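Local coordinates for putative acyl-CoA thioester hydrolase YbhC (Escherichia coli K-12, PDB 3GRH), which is a putative thioesterase of the outer membrane, a lipoprotein of the pectinesterase family that neither binds pectin nor shows pectinesterase activity, at residues S273-D278 and D291-R296; L342-N347 and A372-R377. All coordinates share one frame; numbering follows the deposited sequence.

Overall arrangement
Both interactions join neighbouring turns of the right-handed parallel beta-helix characteristic of pectinesterases. In interaction 1 the strands of 273-278 and 291-296 pair in parallel through backbone hydrogen bonds; in interaction 2 a loop leaving strand 337-342 meets the end of strand 369-373 and the turn after it. Their centres lie 24 Å apart and their nearest atoms about 11 Å, so they do not touch. Interaction 2 lies at the edge of the putative active site: the side chain of V373 is about 4 Å from those of D280, the predicted nucleophile, and R340, a substrate-binding residue by similarity. Interaction 1 is farther off, G277 being about 9 Å from the D280 side chain and about 12 Å from that of R340.

Interaction 1. Residues S273-D278 and D291-R296; sequences SYIEGD and DNTEFR
Adjacent turns of the parallel beta-helix meet where strand 274-277 pairs with strand 294-296, their axes 4.8 Å apart. I275 bonds the second strand through both its backbone N and its O, to E294 O and R296 N, the residues flanking F295, each at 2.9 Å. Bonds from E294 N to S273 O and from G277 N to R296 O extend the pairing. As in other parallel beta-helices, equivalent positions of successive turns lie next to one another, though here with different residues: Y274, E276, E294 and R296 share one face, while I275 and F295 are buried on the other. There I275 CD1 meets F295 CE1 at 4.1 Å, and F328 stacks on the phenylalanine ring. On the polar face Y274 has CG anti to its backbone nitrogen (chi1 173°), which lays the ring alongside the extended E294 side chain. The carboxylate stands at the ring edge, its plane 89° from that of the ring, with E294 CD 3.8 Å from Y274 CE1. Beyond it, Y274 OH lies 3.3 Å from R296 CB and donates to the anti lone pair of E276 OE1. R296 bends back at chi2 and chi3, bringing NH2 to 2.7 Å from E294 OE2 in a salt bridge; the same oxygen also bonds N329.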
# COMPACT_ATOMS: atom_id res chain seq x y z
N SER A 273 7.18 -4.52 -7.78
CA SER A 273 6.94 -5.22 -6.51
C SER A 273 5.87 -6.30 -6.63
O SER A 273 5.30 -6.49 -7.70
CB SER A 273 6.64 -4.27 -5.39
OG SER A 273 7.78 -3.42 -5.09
N TYR A 274 5.72 -7.07 -5.57
CA TYR A 274 4.76 -8.16 -5.54
C TYR A 274 4.01 -8.01 -4.27
O TYR A 274 4.62 -7.96 -3.23
CB TYR A 274 5.46 -9.47 -5.59
CG TYR A 274 4.57 -10.67 -5.40
CD1 TYR A 274 3.82 -11.15 -6.41
CD2 TYR A 274 4.47 -11.27 -4.19
CE1 TYR A 274 2.98 -12.22 -6.24
CE2 TYR A 274 3.66 -12.38 -4.03
CZ TYR A 274 2.90 -12.79 -5.04
OH TYR A 274 2.06 -13.92 -4.92
N ILE A 275 2.67 -7.97 -4.33
CA ILE A 275 1.84 -7.77 -3.13
C ILE A 275 0.76 -8.85 -3.12
O ILE A 275 0.13 -9.09 -4.14
CB ILE A 275 1.19 -6.38 -3.15
CG1 ILE A 275 2.27 -5.35 -3.28
CG2 ILE A 275 0.36 -6.19 -1.85
CD1 ILE A 275 1.73 -3.88 -3.27
N GLU A 276 0.68 -9.58 -2.02
CA GLU A 276 -0.22 -10.77 -1.92
C GLU A 276 -1.14 -10.56 -0.73
O GLU A 276 -0.75 -10.04 0.30
CB GLU A 276 0.65 -11.98 -1.66
CG GLU A 276 -0.04 -13.30 -1.57
CD GLU A 276 0.95 -14.43 -1.52
OE1 GLU A 276 1.67 -14.70 -2.54
OE2 GLU A 276 0.98 -15.13 -0.46
N GLY A 277 -2.39 -10.95 -0.90
CA GLY A 277 -3.33 -10.97 0.20
C GLY A 277 -4.66 -11.50 -0.26
O GLY A 277 -4.76 -12.14 -1.29
N ASP A 278 -5.67 -11.23 0.56
CA ASP A 278 -7.04 -11.57 0.16
C ASP A 278 -8.03 -10.41 0.25
O ASP A 278 -8.51 -9.92 -0.77
CB ASP A 278 -7.55 -12.85 0.87
CG ASP A 278 -7.30 -12.90 2.36
OD1 ASP A 278 -7.44 -11.90 3.10
OD2 ASP A 278 -7.07 -14.06 2.84
N ASP A 291 3.48 0.89 -10.14
CA ASP A 291 3.92 0.70 -11.54
C ASP A 291 4.60 -0.66 -11.64
O ASP A 291 5.47 -1.00 -10.80
CB ASP A 291 4.78 1.83 -12.00
CG ASP A 291 4.98 1.85 -13.53
OD1 ASP A 291 5.63 2.82 -13.99
OD2 ASP A 291 4.51 0.97 -14.29
N ASN A 292 4.24 -1.47 -12.64
CA ASN A 292 4.80 -2.77 -12.79
C ASN A 292 4.85 -3.62 -11.53
O ASN A 292 5.87 -4.26 -11.22
CB ASN A 292 6.15 -2.61 -13.39
CG ASN A 292 6.04 -2.08 -14.80
OD1 ASN A 292 5.60 -2.81 -15.70
ND2 ASN A 292 6.40 -0.81 -15.03
N THR A 293 3.73 -3.61 -10.85
CA THR A 293 3.54 -4.37 -9.64
C THR A 293 2.61 -5.50 -9.94
O THR A 293 1.65 -5.38 -10.69
CB THR A 293 3.11 -3.44 -8.50
OG1 THR A 293 4.24 -2.61 -8.20
CG2 THR A 293 2.72 -4.23 -7.26
N GLU A 294 2.87 -6.65 -9.34
CA GLU A 294 1.96 -7.79 -9.41
C GLU A 294 1.17 -7.89 -8.15
O GLU A 294 1.70 -7.83 -7.02
CB GLU A 294 2.74 -9.09 -9.60
CG GLU A 294 1.83 -10.30 -9.67
CD GLU A 294 2.51 -11.64 -9.98
OE1 GLU A 294 3.73 -11.73 -10.29
OE2 GLU A 294 1.78 -12.65 -9.88
N PHE A 295 -0.13 -7.99 -8.30
CA PHE A 295 -1.04 -8.19 -7.20
C PHE A 295 -1.63 -9.60 -7.29
O PHE A 295 -2.14 -9.99 -8.34
CB PHE A 295 -2.16 -7.17 -7.26
CG PHE A 295 -1.71 -5.76 -7.20
CD1 PHE A 295 -1.67 -5.12 -6.05
CD2 PHE A 295 -1.42 -5.08 -8.34
CE1 PHE A 295 -1.29 -3.76 -6.03
CE2 PHE A 295 -0.96 -3.79 -8.31
CZ PHE A 295 -0.90 -3.14 -7.11
N ARG A 296 -1.48 -10.38 -6.22
CA ARG A 296 -1.97 -11.78 -6.20
C ARG A 296 -2.95 -11.94 -5.08
O ARG A 296 -2.66 -11.65 -3.89
CB ARG A 296 -0.82 -12.77 -6.01
CG ARG A 296 -1.26 -14.22 -5.82
CD ARG A 296 -1.35 -14.94 -7.14
NE ARG A 296 -0.06 -14.90 -7.84
CZ ARG A 296 0.23 -15.51 -8.99
NH1 ARG A 296 -0.66 -16.29 -9.63
NH2 ARG A 296 1.44 -15.35 -9.50

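Interaction 2. Residues L342-N347 and A372-R377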
# COMPACT_ATOMS: atom_id res chain seq x y z
N LEU A 342 -13.22 2.09 1.35
CA LEU A 342 -13.04 1.93 2.79
C LEU A 342 -13.63 3.17 3.44
O LEU A 342 -12.95 4.18 3.61
CB LEU A 342 -11.54 1.76 3.12
CG LEU A 342 -11.08 1.61 4.55
CD1 LEU A 342 -11.78 0.45 5.20
CD2 LEU A 342 -9.58 1.38 4.58
N ASP A 343 -14.94 3.09 3.77
CA ASP A 343 -15.71 4.25 4.19
C ASP A 343 -15.56 4.46 5.71
O ASP A 343 -16.46 4.24 6.50
CB ASP A 343 -17.15 4.09 3.79
CG ASP A 343 -17.44 4.38 2.35
OD1 ASP A 343 -16.51 4.70 1.56
OD2 ASP A 343 -18.65 4.26 2.04
N VAL A 344 -14.39 4.92 6.09
CA VAL A 344 -13.99 5.05 7.49
C VAL A 344 -14.67 6.20 8.21
O VAL A 344 -14.84 6.19 9.48
CB VAL A 344 -12.46 5.18 7.61
CG1 VAL A 344 -11.79 3.83 7.44
CG2 VAL A 344 -11.88 6.21 6.65
N ASP A 345 -15.11 7.18 7.44
CA ASP A 345 -15.75 8.35 7.94
C ASP A 345 -16.66 8.96 6.86
O ASP A 345 -16.60 8.55 5.70
CB ASP A 345 -14.67 9.33 8.49
CG ASP A 345 -13.68 9.79 7.43
OD1 ASP A 345 -14.13 9.93 6.29
OD2 ASP A 345 -12.46 10.02 7.73
N ALA A 346 -17.48 9.95 7.21
CA ALA A 346 -18.48 10.43 6.26
C ALA A 346 -17.86 11.15 5.06
O ALA A 346 -18.41 11.13 3.94
CB ALA A 346 -19.55 11.26 6.97
N ASN A 347 -16.66 11.67 5.23
CA ASN A 347 -16.11 12.43 4.14
C ASN A 347 -15.12 11.60 3.36
O ASN A 347 -14.14 12.13 2.91
CB ASN A 347 -15.43 13.70 4.63
CG ASN A 347 -15.17 14.72 3.50
OD1 ASN A 347 -16.02 14.91 2.60
ND2 ASN A 347 -14.00 15.37 3.54
N ALA A 372 -19.18 -0.80 -0.21
CA ALA A 372 -18.16 -0.28 0.73
C ALA A 372 -18.10 -1.01 2.03
O ALA A 372 -19.13 -1.51 2.52
CB ALA A 372 -18.39 1.18 1.00
N VAL A 373 -16.89 -1.11 2.57
CA VAL A 373 -16.75 -1.70 3.89
C VAL A 373 -17.07 -0.59 4.90
O VAL A 373 -16.90 0.61 4.64
CB VAL A 373 -15.43 -2.44 4.06
CG1 VAL A 373 -14.32 -1.55 3.88
CG2 VAL A 373 -15.36 -3.19 5.42
N ILE A 374 -17.61 -1.05 6.04
CA ILE A 374 -17.95 -0.22 7.20
C ILE A 374 -19.33 0.37 7.02
O ILE A 374 -20.22 0.16 7.84
CB ILE A 374 -16.86 0.86 7.56
CG1 ILE A 374 -15.55 0.16 7.97
CG2 ILE A 374 -17.33 1.75 8.73
CD1 ILE A 374 -14.36 1.08 8.08
N SER A 375 -19.54 1.08 5.93
CA SER A 375 -20.81 1.69 5.68
C SER A 375 -21.80 0.88 4.88
O SER A 375 -22.99 1.20 4.90
CB SER A 375 -20.61 2.97 4.91
OG SER A 375 -20.10 2.58 3.64
N ASN A 376 -21.31 -0.16 4.19
CA ASN A 376 -22.10 -0.98 3.29
C ASN A 376 -22.79 -0.18 2.21
O ASN A 376 -23.76 -0.62 1.67
CB ASN A 376 -23.08 -1.87 4.04
CG ASN A 376 -22.40 -2.63 5.16
OD1 ASN A 376 -21.33 -3.19 4.96
ND2 ASN A 376 -23.07 -2.71 6.33
N ARG A 377 -22.18 0.95 1.85
CA ARG A 377 -22.69 1.79 0.80
C ARG A 377 -22.64 1.04 -0.54
O ARG A 377 -21.58 0.58 -0.96
CB ARG A 377 -21.86 3.04 0.70
CG ARG A 377 -22.26 3.90 -0.48
CD ARG A 377 -21.51 5.22 -0.55
NE ARG A 377 -20.03 5.13 -0.49
CZ ARG A 377 -19.19 5.70 -1.33
NH1 ARG A 377 -19.64 6.34 -2.41
NH2 ARG A 377 -17.91 5.58 -1.10
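L342 and V373 form a single parallel bridge, their CA atoms 5.3 Å apart, and D343 N donates to V373 O in a long bond of 3.3 Å. Here two neighbouring strands of the beta-helix, 337-342 and 369-373, run out into turns: D343 is the centre of an inverse gamma turn, and S375 begins an ST turn, its OG accepting from R377 N. The buried D343 carboxylate joins the two turns. R377 approaches it side-on with two nitrogens, NE reaching OD2 at 3.0 Å and NH2 reaching OD1 at 3.1 Å, each on a syn lone pair. The arginine chain, extended to CD, bends at chi3 (53°) and turns this NE/NH2 edge to the carboxylate, the two planes only 20° apart. S375 OG donates to D343 OD2 from the anti side, 2.7 Å away and 23° out of the carboxylate plane, so that oxygen has two donors. D343 OD1 also bonds S341, and R377 NH2 bonds N349. Replacing D343 with an alanine would probably leave the R377 guanidinium without its countercharge here and S375 OG without its acceptor. Beside this polar centre, I374 CD1 packs against V344 CG1, and L342 CD1 presses tightly on V373 CG1 at 3.5 Å.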